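Side-chain contacts in peptidyl tryptophan dihydroxylase (Pseudomonas putida, PDB 7CTQ), which uses FAD to dihydroxylate a peptidyl tryptophan, a step essential for biogenesis of a tryptophylquinone cofactor, probably that of quinohemoprotein amine dehydrogenase: residues A[194-199]-A[213-218]; A[184-189]-A[222-227]; A[326-331]-A[335-340]; A[142-147]-A[264-269]. All coordinates share one frame; numbering follows the deposited sequence.

Contact 1: A[194-199]-A[213-218]. With FAD (flavin-adenine dinucleotide), chain C.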
# COMPACT_ATOMS: atom_id res chain seq x y z
N CYS A 194 24.68 -0.68 -5.90
CA CYS A 194 24.58 -1.03 -4.49
C CYS A 194 23.64 -0.07 -3.78
O CYS A 194 23.52 1.11 -4.14
CB CYS A 194 25.94 -1.01 -3.81
SG CYS A 194 27.06 -2.24 -4.47
N TYR A 195 23.00 -0.60 -2.74
CA TYR A 195 21.89 0.03 -2.03
C TYR A 195 22.02 -0.30 -0.55
O TYR A 195 22.25 -1.45 -0.19
CB TYR A 195 20.55 -0.48 -2.59
CG TYR A 195 19.30 0.15 -2.02
CD1 TYR A 195 18.56 1.08 -2.76
CD2 TYR A 195 18.82 -0.20 -0.77
CE1 TYR A 195 17.40 1.64 -2.25
CE2 TYR A 195 17.66 0.36 -0.25
CZ TYR A 195 16.96 1.29 -1.00
OH TYR A 195 15.82 1.85 -0.48
N TRP A 196 21.89 0.72 0.30
CA TRP A 196 21.83 0.47 1.74
C TRP A 196 20.91 1.51 2.35
O TRP A 196 21.05 2.71 2.08
CB TRP A 196 23.22 0.53 2.38
CG TRP A 196 23.27 0.37 3.89
CD1 TRP A 196 23.44 -0.79 4.58
CD2 TRP A 196 23.20 1.42 4.86
NE1 TRP A 196 23.48 -0.54 5.94
CE2 TRP A 196 23.34 0.82 6.13
CE3 TRP A 196 23.04 2.80 4.78
CZ2 TRP A 196 23.32 1.56 7.31
CZ3 TRP A 196 23.02 3.53 5.96
CH2 TRP A 196 23.16 2.91 7.20
N GLN A 197 19.97 1.04 3.17
CA GLN A 197 18.90 1.90 3.68
C GLN A 197 18.63 1.50 5.12
O GLN A 197 18.31 0.35 5.40
CB GLN A 197 17.65 1.77 2.81
CG GLN A 197 16.33 1.89 3.54
CD GLN A 197 15.23 1.17 2.79
OE1 GLN A 197 14.92 1.51 1.64
NE2 GLN A 197 14.64 0.16 3.43
N VAL A 198 18.80 2.45 6.02
CA VAL A 198 18.63 2.20 7.44
C VAL A 198 17.41 2.98 7.89
O VAL A 198 17.19 4.12 7.45
CB VAL A 198 19.87 2.55 8.27
CG1 VAL A 198 20.12 4.06 8.30
CG2 VAL A 198 19.75 1.97 9.67
N THR A 199 16.59 2.34 8.71
CA THR A 199 15.33 2.91 9.15
C THR A 199 15.44 3.19 10.64
O THR A 199 15.84 2.31 11.42
CB THR A 199 14.18 1.94 8.84
OG1 THR A 199 14.05 1.83 7.42
CG2 THR A 199 12.85 2.45 9.44
N ASP A 213 28.45 11.54 7.05
CA ASP A 213 29.29 10.92 8.08
C ASP A 213 28.52 9.93 8.92
O ASP A 213 29.07 8.92 9.39
CB ASP A 213 29.88 11.98 9.00
CG ASP A 213 31.03 12.73 8.35
OD1 ASP A 213 31.74 12.14 7.52
OD2 ASP A 213 31.24 13.90 8.72
N TYR A 214 27.25 10.24 9.19
CA TYR A 214 26.42 9.37 10.01
C TYR A 214 26.21 8.03 9.31
O TYR A 214 26.41 6.97 9.91
CB TYR A 214 25.08 10.06 10.29
CG TYR A 214 24.19 9.31 11.24
CD1 TYR A 214 24.26 9.52 12.61
CD2 TYR A 214 23.27 8.39 10.75
CE1 TYR A 214 23.43 8.83 13.48
CE2 TYR A 214 22.43 7.69 11.61
CZ TYR A 214 22.52 7.92 12.98
OH TYR A 214 21.69 7.22 13.83
N CYS A 215 25.82 8.07 8.03
CA CYS A 215 25.63 6.84 7.27
C CYS A 215 26.94 6.06 7.12
O CYS A 215 26.95 4.83 7.22
CB CYS A 215 25.05 7.16 5.90
SG CYS A 215 23.31 7.64 6.01
N ALA A 216 28.04 6.77 6.85
CA ALA A 216 29.32 6.09 6.67
C ALA A 216 29.71 5.31 7.92
O ALA A 216 30.09 4.13 7.83
CB ALA A 216 30.41 7.11 6.31
N ALA A 217 29.55 5.91 9.10
CA ALA A 217 29.91 5.20 10.32
C ALA A 217 29.04 3.97 10.53
O ALA A 217 29.54 2.93 11.00
CB ALA A 217 29.84 6.13 11.52
N ARG A 218 27.74 4.06 10.22
CA ARG A 218 26.86 2.90 10.40
C ARG A 218 27.22 1.78 9.43
O ARG A 218 27.28 0.60 9.83
CB ARG A 218 25.39 3.32 10.23
CG ARG A 218 24.81 3.95 11.48
CD ARG A 218 23.28 3.92 11.46
NE ARG A 218 22.71 4.61 12.60
CZ ARG A 218 22.25 4.01 13.70
NH1 ARG A 218 22.28 2.69 13.82
NH2 ARG A 218 21.77 4.75 14.68
PA FAD C . 4.99 5.83 -6.24
O1A FAD C . 5.47 4.47 -6.57
O2A FAD C . 5.96 6.62 -5.37
O5B FAD C . 4.59 6.55 -7.57
C5B FAD C . 4.47 7.98 -7.64
C4B FAD C . 4.84 8.37 -9.05
O4B FAD C . 4.51 9.77 -9.25
C3B FAD C . 6.31 8.21 -9.42
O3B FAD C . 6.44 7.74 -10.76
C2B FAD C . 6.87 9.63 -9.23
O2B FAD C . 7.98 9.92 -10.09
C1B FAD C . 5.67 10.47 -9.66
N9A FAD C . 5.60 11.83 -9.16
C8A FAD C . 5.94 12.32 -7.93
N7A FAD C . 5.76 13.60 -7.78
C5A FAD C . 5.28 14.00 -9.01
C6A FAD C . 4.91 15.26 -9.53
N6A FAD C . 4.95 16.39 -8.83
N1A FAD C . 4.46 15.31 -10.81
C2A FAD C . 4.42 14.18 -11.52
N3A FAD C . 4.75 12.95 -11.14
C4A FAD C . 5.18 12.92 -9.87
N1 FAD C . 7.68 -1.46 -1.25
C2 FAD C . 7.99 -2.75 -1.55
O2 FAD C . 7.19 -3.49 -2.14
N3 FAD C . 9.22 -3.26 -1.21
C4 FAD C . 10.24 -2.58 -0.57
O4 FAD C . 11.31 -3.13 -0.33
C4X FAD C . 9.90 -1.20 -0.25
N5 FAD C . 10.80 -0.48 0.36
C5X FAD C . 10.49 0.83 0.67
C6 FAD C . 11.43 1.62 1.33
C7 FAD C . 11.16 2.94 1.68
C7M FAD C . 12.20 3.75 2.39
C8 FAD C . 9.90 3.49 1.36
C8M FAD C . 9.58 4.91 1.71
C9 FAD C . 8.96 2.71 0.69
C9A FAD C . 9.24 1.39 0.35
N10 FAD C . 8.30 0.59 -0.33
C10 FAD C . 8.60 -0.73 -0.63
C1' FAD C . 6.97 1.10 -0.64
C2' FAD C . 6.76 1.45 -2.10
O2' FAD C . 7.81 2.29 -2.60
C3' FAD C . 5.42 2.17 -2.23
O3' FAD C . 4.46 1.42 -1.50
C4' FAD C . 4.90 2.35 -3.65
O4' FAD C . 5.95 2.74 -4.55
C5' FAD C . 3.78 3.37 -3.69
O5' FAD C . 3.20 3.36 -5.00
P FAD C . 2.51 4.63 -5.58
O1P FAD C . 1.36 4.99 -4.63
O2P FAD C . 2.15 4.43 -7.01
O3P FAD C . 3.63 5.75 -5.43
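Strand 194-199 and helix 213-218 run nearly perpendicular, their N-to-C directions 101° apart and their axes 10.4 Å distant at closest approach, with Val198 and Cys215 nearest by CA. At that separation side chains must bridge the gap, and the Trp196 indole does most of this. With its CG anti to the backbone N (chi1 177°), the ring projects from the strand, and its six-membered end meets Cys215 and Arg218 of the helix. Cys215 SG lies 4.1 Å from Trp196 CZ3, close to the ring plane and 82° off the normal, a sulfur-aromatic contact at the edge. Arg218 CB approaches obliquely, 3.8 Å from Trp196 CH2. Farther out, Arg218 CD only grazes Val198 CG2. The rest of the arginine extends to a guanidinium whose NH2 donates to Tyr214 OH at 2.6 Å, nearly in the guanidinium plane, and also forms a salt bridge with Asp181; two partners thus fix its end. The side chain of Gln197 reaches the flavin, Gln197 OE1 lying 3.5 Å from FAD C6. The strand therefore stands between helix and cofactor: strands 158-166 and 182-188 hydrogen-bond to its two edges, while helix 208-220 packs on the sheet through Trp196, Val198, Cys215 and Arg218.

Contact 2: A[184-189]-A[222-227]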
# COMPACT_ATOMS: atom_id res chain seq x y z
N ALA A 184 18.29 -2.26 9.04
CA ALA A 184 18.86 -1.89 7.75
C ALA A 184 18.49 -2.92 6.69
O ALA A 184 18.40 -4.12 6.97
CB ALA A 184 20.39 -1.74 7.83
N TRP A 185 18.26 -2.43 5.48
CA TRP A 185 18.08 -3.25 4.29
C TRP A 185 19.17 -2.88 3.29
O TRP A 185 19.44 -1.69 3.08
CB TRP A 185 16.71 -3.02 3.68
CG TRP A 185 16.59 -3.36 2.23
CD1 TRP A 185 16.53 -2.48 1.19
CD2 TRP A 185 16.50 -4.67 1.67
NE1 TRP A 185 16.41 -3.16 0.00
CE2 TRP A 185 16.39 -4.51 0.27
CE3 TRP A 185 16.51 -5.96 2.21
CZ2 TRP A 185 16.28 -5.59 -0.60
CZ3 TRP A 185 16.41 -7.04 1.35
CH2 TRP A 185 16.29 -6.85 -0.04
N MET A 186 19.77 -3.88 2.66
CA MET A 186 20.84 -3.62 1.69
C MET A 186 20.75 -4.59 0.52
O MET A 186 20.32 -5.74 0.67
CB MET A 186 22.23 -3.71 2.35
CG MET A 186 22.52 -5.08 2.93
SD MET A 186 23.93 -5.05 4.04
CE MET A 186 23.14 -4.75 5.62
N ALA A 187 21.20 -4.12 -0.65
CA ALA A 187 21.13 -4.92 -1.86
C ALA A 187 22.29 -4.58 -2.79
O ALA A 187 22.77 -3.44 -2.82
CB ALA A 187 19.80 -4.71 -2.59
N ARG A 188 22.69 -5.57 -3.57
CA ARG A 188 23.73 -5.40 -4.59
C ARG A 188 23.23 -6.05 -5.87
O ARG A 188 23.01 -7.27 -5.90
CB ARG A 188 25.04 -6.02 -4.12
CG ARG A 188 26.20 -5.83 -5.07
CD ARG A 188 27.31 -6.78 -4.70
NE ARG A 188 28.52 -6.50 -5.48
CZ ARG A 188 29.64 -7.19 -5.37
NH1 ARG A 188 29.71 -8.21 -4.52
NH2 ARG A 188 30.70 -6.87 -6.11
N LEU A 189 23.02 -5.25 -6.90
CA LEU A 189 22.48 -5.77 -8.15
C LEU A 189 23.58 -6.47 -8.94
O LEU A 189 24.77 -6.38 -8.63
CB LEU A 189 21.85 -4.65 -8.97
CG LEU A 189 20.62 -3.97 -8.38
CD1 LEU A 189 20.33 -2.68 -9.12
CD2 LEU A 189 19.43 -4.90 -8.47
N SER A 222 29.09 -2.44 10.17
CA SER A 222 28.27 -3.61 9.88
C SER A 222 29.11 -4.70 9.21
O SER A 222 29.63 -4.50 8.11
CB SER A 222 27.09 -3.25 8.98
OG SER A 222 26.43 -4.42 8.54
N ALA A 223 29.23 -5.86 9.88
CA ALA A 223 29.91 -7.00 9.26
C ALA A 223 29.17 -7.50 8.03
O ALA A 223 29.79 -8.03 7.10
CB ALA A 223 30.07 -8.14 10.28
N LEU A 224 27.85 -7.33 8.01
CA LEU A 224 27.07 -7.69 6.83
C LEU A 224 27.45 -6.82 5.63
O LEU A 224 27.62 -7.34 4.52
CB LEU A 224 25.58 -7.54 7.14
CG LEU A 224 24.60 -8.59 6.62
CD1 LEU A 224 25.22 -9.98 6.59
CD2 LEU A 224 23.37 -8.58 7.51
N VAL A 225 27.58 -5.51 5.84
CA VAL A 225 28.02 -4.63 4.76
C VAL A 225 29.37 -5.09 4.21
O VAL A 225 29.59 -5.12 2.99
CB VAL A 225 28.07 -3.16 5.25
CG1 VAL A 225 28.85 -2.29 4.29
CG2 VAL A 225 26.66 -2.60 5.43
N THR A 226 30.29 -5.48 5.10
CA THR A 226 31.63 -5.89 4.67
C THR A 226 31.57 -7.13 3.79
O THR A 226 32.16 -7.16 2.70
CB THR A 226 32.52 -6.14 5.90
OG1 THR A 226 32.69 -4.92 6.63
CG2 THR A 226 33.89 -6.64 5.47
N GLU A 227 30.85 -8.15 4.25
CA GLU A 227 30.71 -9.39 3.48
C GLU A 227 30.10 -9.13 2.12
O GLU A 227 30.66 -9.52 1.09
CB GLU A 227 29.86 -10.39 4.26
CG GLU A 227 29.87 -11.80 3.68
CD GLU A 227 29.53 -12.87 4.70
OE1 GLU A 227 30.02 -14.01 4.56
OE2 GLU A 227 28.76 -12.57 5.64
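Met186 sends its thioether end against the first turn of helix 223-228, where it overlaps Val225 and Leu224. Met186 SD is 3.9 Å from Val225 CG2, and Met186 CE lies 4.0 Å from Leu224 CB; the sulfur meets Val225, and the methyl sits between Leu224 CB and Val225 CG2. The torsions explain this reach: CG sits between the backbone N and the carbonyl carbon (chi1 61°), the chain then extends through chi2, and a turn at chi3 (92°) swings CE across the two helix residues. Val225 offers CG2, the branch beside its backbone N, whereas Leu224 uses CB instead of its terminal methyls. Met186 CE also comes within 4.4 Å of Ser222 OG, which is already engaged in polar bonding. Ser222 OG accepts from Val225 N at 3.1 Å, with an N-H...O angle of 165°, and is hydrogen-bonded to Glu177 of the adjacent strand 173-179. The apolar contact consequently lies beside a bonded helix start. Phe229 adds a further neighbour to Met186, and Trp196 touches Val225. With Ser222 as N-cap, and Leu224 and Val225 in contact with the strand's Met186, the geometry identifies a capped helix packed by its first turn on a beta-sheet face.

Contact 3: A[326-331]-A[335-340]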
# COMPACT_ATOMS: atom_id res chain seq x y z
N GLY A 326 7.70 -7.14 16.43
CA GLY A 326 7.61 -7.91 17.65
C GLY A 326 8.38 -9.21 17.61
O GLY A 326 8.70 -9.76 18.67
N GLN A 327 8.67 -9.74 16.42
CA GLN A 327 9.49 -10.94 16.33
C GLN A 327 10.91 -10.71 16.86
O GLN A 327 11.57 -11.67 17.28
CB GLN A 327 9.53 -11.46 14.90
CG GLN A 327 8.27 -12.23 14.52
CD GLN A 327 8.37 -12.93 13.18
OE1 GLN A 327 8.24 -12.31 12.13
NE2 GLN A 327 8.58 -14.25 13.22
N GLU A 328 11.38 -9.47 16.86
CA GLU A 328 12.69 -9.14 17.41
C GLU A 328 12.55 -9.02 18.93
O GLU A 328 12.10 -7.99 19.44
CB GLU A 328 13.23 -7.86 16.78
CG GLU A 328 14.49 -7.33 17.43
CD GLU A 328 15.62 -8.34 17.43
OE1 GLU A 328 15.85 -8.99 18.46
OE2 GLU A 328 16.28 -8.47 16.38
N GLN A 329 12.94 -10.07 19.64
CA GLN A 329 12.74 -10.17 21.08
C GLN A 329 14.00 -9.87 21.89
O GLN A 329 13.94 -9.89 23.12
CB GLN A 329 12.22 -11.56 21.44
CG GLN A 329 11.15 -12.07 20.48
CD GLN A 329 10.60 -13.42 20.89
OE1 GLN A 329 10.01 -13.56 21.96
NE2 GLN A 329 10.79 -14.42 20.03
N GLY A 330 15.13 -9.60 21.24
CA GLY A 330 16.35 -9.30 21.95
C GLY A 330 16.71 -7.83 21.95
O GLY A 330 17.88 -7.48 21.74
N ARG A 331 15.73 -6.94 22.19
CA ARG A 331 15.97 -5.50 22.12
C ARG A 331 15.18 -4.76 23.19
O ARG A 331 14.78 -3.61 22.98
CB ARG A 331 15.57 -4.93 20.75
CG ARG A 331 16.38 -5.44 19.58
CD ARG A 331 17.80 -4.92 19.57
NE ARG A 331 18.46 -5.27 18.32
CZ ARG A 331 19.75 -5.57 18.21
NH1 ARG A 331 20.52 -5.56 19.28
NH2 ARG A 331 20.26 -5.87 17.02
N PRO A 335 14.17 2.24 22.81
CA PRO A 335 12.99 3.02 22.40
C PRO A 335 12.55 2.80 20.96
O PRO A 335 11.34 2.87 20.69
CB PRO A 335 13.44 4.47 22.62
CG PRO A 335 14.45 4.38 23.70
CD PRO A 335 15.19 3.08 23.45
N PHE A 336 13.46 2.57 20.01
CA PHE A 336 13.03 2.40 18.62
C PHE A 336 12.09 1.21 18.50
O PHE A 336 11.06 1.28 17.82
CB PHE A 336 14.22 2.21 17.68
CG PHE A 336 13.82 1.80 16.28
CD1 PHE A 336 13.48 2.76 15.35
CD2 PHE A 336 13.76 0.46 15.91
CE1 PHE A 336 13.09 2.41 14.06
CE2 PHE A 336 13.37 0.10 14.62
CZ PHE A 336 13.03 1.08 13.70
N TRP A 337 12.44 0.10 19.15
CA TRP A 337 11.72 -1.16 19.02
C TRP A 337 10.45 -1.16 19.86
O TRP A 337 9.37 -1.51 19.36
CB TRP A 337 12.64 -2.31 19.42
CG TRP A 337 13.77 -2.51 18.45
CD1 TRP A 337 15.04 -1.99 18.54
CD2 TRP A 337 13.73 -3.26 17.24
NE1 TRP A 337 15.79 -2.39 17.45
CE2 TRP A 337 15.01 -3.17 16.64
CE3 TRP A 337 12.74 -4.01 16.60
CZ2 TRP A 337 15.31 -3.79 15.43
CZ3 TRP A 337 13.05 -4.64 15.40
CH2 TRP A 337 14.32 -4.52 14.83
N ALA A 338 10.56 -0.77 21.13
CA ALA A 338 9.39 -0.71 22.02
C ALA A 338 8.29 0.15 21.44
O ALA A 338 7.12 -0.23 21.44
CB ALA A 338 9.81 -0.19 23.39
N ARG A 339 8.65 1.33 20.92
CA ARG A 339 7.65 2.19 20.30
C ARG A 339 6.98 1.50 19.11
O ARG A 339 5.77 1.64 18.90
CB ARG A 339 8.30 3.51 19.89
CG ARG A 339 7.45 4.42 19.01
CD ARG A 339 6.62 5.42 19.83
NE ARG A 339 7.33 6.67 20.10
CZ ARG A 339 7.15 7.80 19.42
NH1 ARG A 339 7.84 8.88 19.76
NH2 ARG A 339 6.30 7.85 18.41
N ARG A 340 7.74 0.73 18.33
CA ARG A 340 7.20 0.11 17.13
C ARG A 340 6.53 -1.24 17.37
O ARG A 340 5.70 -1.67 16.56
CB ARG A 340 8.31 -0.01 16.08
CG ARG A 340 8.47 1.33 15.37
CD ARG A 340 9.85 1.60 14.78
NE ARG A 340 9.84 2.97 14.28
CZ ARG A 340 10.15 4.03 15.01
NH1 ARG A 340 10.55 3.88 16.27
NH2 ARG A 340 10.08 5.25 14.47
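The Trp337 indole is covered on both faces: Glu328 CG and Arg331 CG lie over one, and Phe336 CD2 lies over the opposite one. Trp337 CD1 in turn lies in plane at the edge of the Phe336 ring, so this phenyl meets the indole face with its rim; the rings of Trp76 and Trp337 also meet edge-to-face. Glu328 and Arg331 divide the bicycle between them. Glu328 CG stands 3.7 Å from the centroid of the six-membered ring of Trp337, 14° off its normal, while Arg331 CG is 3.8 Å from the centroid of the five-membered ring, 10° off. Both are CH-pi contacts made by aliphatic parts of charged side chains. Glu328 CB also meets Trp337 CZ3 at 3.5 Å, and Arg331 CB meets Trp337 CD1 at 3.7 Å. The carboxylate plane stands steeply to the indole, and the guanidinium is tilted against it.

Two successive helices, 299-327 and 335-341, are joined by a short loop, and the indole packs against Glu328 and Arg331 in it. A bend at chi2 (57°) curls the Glu328 carboxylate back to its own segment, where Glu328 OE1 accepts from Gly330 N at 2.9 Å through its anti lone pair. Its OE2 is hydrogen-bonded to Ser178 and to the backbone N of Asn77, so both oxygens of this buried acid have donors. Ser178 also bonds Arg331 NH2, and Trp337 NE1 donates to Leu179 O, tying both the loop and the second helix to strand 173-179. Over one face of Phe336, Arg340 CD lies 3.3 Å above the phenyl plane. Arg340 NH1 reaches Phe336 O at 3.1 Å on a lone pair in the carbonyl plane and forms a salt bridge with Asp201.

Contact 4: A[142-147]-A[264-269]. With FAD (flavin-adenine dinucleotide), chain C.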
# COMPACT_ATOMS: atom_id res chain seq x y z
N ARG A 142 0.47 10.43 -6.74
CA ARG A 142 1.89 10.78 -6.72
C ARG A 142 2.62 10.26 -5.50
O ARG A 142 3.69 10.79 -5.16
CB ARG A 142 2.07 12.29 -6.84
CG ARG A 142 1.54 12.87 -8.14
CD ARG A 142 1.81 14.35 -8.20
NE ARG A 142 0.58 15.10 -7.96
CZ ARG A 142 0.54 16.24 -7.28
NH1 ARG A 142 1.66 16.76 -6.79
NH2 ARG A 142 -0.63 16.86 -7.10
N GLY A 143 2.09 9.23 -4.84
CA GLY A 143 2.83 8.61 -3.76
C GLY A 143 3.02 9.54 -2.58
O GLY A 143 2.22 10.44 -2.31
N ARG A 144 4.12 9.31 -1.85
CA ARG A 144 4.47 10.20 -0.75
C ARG A 144 4.78 11.62 -1.23
O ARG A 144 4.75 12.56 -0.42
CB ARG A 144 5.64 9.62 0.04
CG ARG A 144 5.29 8.33 0.79
CD ARG A 144 6.43 7.87 1.69
NE ARG A 144 6.15 6.69 2.52
CZ ARG A 144 5.86 6.72 3.82
NH1 ARG A 144 5.65 5.60 4.50
NH2 ARG A 144 5.78 7.89 4.45
N GLN A 145 5.05 11.82 -2.50
CA GLN A 145 5.25 13.18 -3.01
C GLN A 145 3.94 13.92 -3.20
O GLN A 145 3.97 15.02 -3.76
CB GLN A 145 6.08 13.16 -4.33
CG GLN A 145 7.28 12.25 -4.29
CD GLN A 145 8.00 12.16 -5.63
OE1 GLN A 145 8.22 13.16 -6.31
NE2 GLN A 145 8.34 10.95 -6.03
N ALA A 146 2.85 13.33 -2.78
CA ALA A 146 1.56 13.99 -2.85
C ALA A 146 1.56 15.24 -1.98
O ALA A 146 2.26 15.30 -0.97
CB ALA A 146 0.44 13.05 -2.40
N PRO A 147 0.78 16.26 -2.36
CA PRO A 147 0.71 17.48 -1.54
C PRO A 147 0.30 17.17 -0.11
O PRO A 147 -0.64 16.41 0.14
CB PRO A 147 -0.35 18.32 -2.27
CG PRO A 147 -1.04 17.37 -3.20
CD PRO A 147 -0.00 16.38 -3.59
N ALA A 264 -2.77 7.86 -0.38
CA ALA A 264 -3.91 7.60 0.48
C ALA A 264 -3.47 7.06 1.84
O ALA A 264 -3.92 7.54 2.88
CB ALA A 264 -4.87 6.61 -0.20
N MET A 265 -2.58 6.07 1.82
CA MET A 265 -2.09 5.43 3.03
C MET A 265 -0.76 4.75 2.73
O MET A 265 -0.57 4.16 1.67
CB MET A 265 -3.08 4.39 3.56
CG MET A 265 -3.62 3.43 2.50
SD MET A 265 -3.03 1.73 2.59
CE MET A 265 -1.77 1.84 3.83
N ALA A 266 0.12 4.78 3.72
CA ALA A 266 1.38 4.07 3.60
C ALA A 266 1.85 3.73 5.00
O ALA A 266 1.77 4.58 5.89
CB ALA A 266 2.43 4.91 2.87
N VAL A 267 2.31 2.51 5.20
CA VAL A 267 2.95 2.12 6.45
C VAL A 267 4.45 2.02 6.18
O VAL A 267 4.90 2.17 5.05
CB VAL A 267 2.36 0.81 7.01
CG1 VAL A 267 0.85 0.94 7.11
CG2 VAL A 267 2.73 -0.38 6.13
N ASP A 268 5.23 1.78 7.24
CA ASP A 268 6.67 1.81 7.01
C ASP A 268 7.08 0.54 6.26
O ASP A 268 6.30 -0.42 6.19
CB ASP A 268 7.44 2.05 8.33
CG ASP A 268 7.66 0.80 9.21
OD1 ASP A 268 7.27 -0.35 8.89
OD2 ASP A 268 8.35 0.97 10.25
N PRO A 269 8.27 0.52 5.66
CA PRO A 269 8.60 -0.53 4.68
C PRO A 269 9.09 -1.85 5.25
O PRO A 269 9.57 -2.68 4.47
CB PRO A 269 9.71 0.13 3.86
CG PRO A 269 10.41 1.01 4.84
CD PRO A 269 9.28 1.59 5.66
PA FAD C . 4.99 5.83 -6.24
O1A FAD C . 5.47 4.47 -6.57
O2A FAD C . 5.96 6.62 -5.37
O5B FAD C . 4.59 6.55 -7.57
C5B FAD C . 4.47 7.98 -7.64
C4B FAD C . 4.84 8.37 -9.05
O4B FAD C . 4.51 9.77 -9.25
C3B FAD C . 6.31 8.21 -9.42
O3B FAD C . 6.44 7.74 -10.76
C2B FAD C . 6.87 9.63 -9.23
O2B FAD C . 7.98 9.92 -10.09
C1B FAD C . 5.67 10.47 -9.66
N9A FAD C . 5.60 11.83 -9.16
C8A FAD C . 5.94 12.32 -7.93
N7A FAD C . 5.76 13.60 -7.78
C5A FAD C . 5.28 14.00 -9.01
C6A FAD C . 4.91 15.26 -9.53
N6A FAD C . 4.95 16.39 -8.83
N1A FAD C . 4.46 15.31 -10.81
C2A FAD C . 4.42 14.18 -11.52
N3A FAD C . 4.75 12.95 -11.14
C4A FAD C . 5.18 12.92 -9.87
N1 FAD C . 7.68 -1.46 -1.25
C2 FAD C . 7.99 -2.75 -1.55
O2 FAD C . 7.19 -3.49 -2.14
N3 FAD C . 9.22 -3.26 -1.21
C4 FAD C . 10.24 -2.58 -0.57
O4 FAD C . 11.31 -3.13 -0.33
C4X FAD C . 9.90 -1.20 -0.25
N5 FAD C . 10.80 -0.48 0.36
C5X FAD C . 10.49 0.83 0.67
C6 FAD C . 11.43 1.62 1.33
C7 FAD C . 11.16 2.94 1.68
C7M FAD C . 12.20 3.75 2.39
C8 FAD C . 9.90 3.49 1.36
C8M FAD C . 9.58 4.91 1.71
C9 FAD C . 8.96 2.71 0.69
C9A FAD C . 9.24 1.39 0.35
N10 FAD C . 8.30 0.59 -0.33
C10 FAD C . 8.60 -0.73 -0.63
C1' FAD C . 6.97 1.10 -0.64
C2' FAD C . 6.76 1.45 -2.10
O2' FAD C . 7.81 2.29 -2.60
C3' FAD C . 5.42 2.17 -2.23
O3' FAD C . 4.46 1.42 -1.50
C4' FAD C . 4.90 2.35 -3.65
O4' FAD C . 5.95 2.74 -4.55
C5' FAD C . 3.78 3.37 -3.69
O5' FAD C . 3.20 3.36 -5.00
P FAD C . 2.51 4.63 -5.58
O1P FAD C . 1.36 4.99 -4.63
O2P FAD C . 2.15 4.43 -7.01
O3P FAD C . 3.63 5.75 -5.43
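Arg144 spans the gap to Ala266 and Val267 with a long extended side chain. Its CB and CG leave the short 3-10 turn 144-145, CG lying beside the backbone N and anti to the carbonyl carbon (chi1 -67°), and the chain then runs straight through CD to NE. Arg144 NE passes 3.9 Å from FAD C8M, a methyl of the flavin, and 4.1 Å from Ala266 CB. From NE on the group is the flat guanidinium, with the Ala266 methyl over one of its faces. Arg144 NH1 is 3.7 Å from Ala266 CB and 3.6 Å from Val267 O; this carbonyl oxygen lies at the edge of the group, near its plane. NH2 donates to the carbonyl oxygen of Thr245.

The two segments meet the cofactor at different places. Arg142 CD rests 3.5 Å from FAD C6A of the adenine, and Gly143 CA lies 3.4 Å from FAD O3P of the pyrophosphate. Gly143, at positive phi (66°), brings its backbone close against the pyrophosphate. At the other end, Pro269 CB sits 3.4 Å from FAD C5X, against the isoalloxazine. The two segments together line the FAD pocket, 142-145 from adenine to pyrophosphate and Pro269 at the isoalloxazine, with Arg144 reaching toward the flavin methyl. Within the fold, segment 142-147 follows strand 137-140 of the Rossmann-type sheet, whereas strand 265-266 is bonded to strand 247-249 and backed by Phe314 and Ile310 of helix 299-327.

Overall arrangement
In chain order contact 4 opens first, at 142-147, and closes at 264-269; contacts 2 and 1 fall between these ends, and contact 3 follows. Within that span the 184-189/222-227 pair encloses the 194-199/213-218 pair. Contacts 1 and 2 are closest, with centres about 10 Å apart: their strands are hydrogen-bonded neighbours in one mixed sheet, and helices 208-220 and 223-228 follow each other in the chain. Contact 3 lies about 20 Å from contact 1 between centres, yet touches it where Phe336 packs on Thr199. Contacts 1 and 4 are about 22 Å apart between centres but both reach FAD, so the large sheet and the cofactor-binding part converge on the flavin.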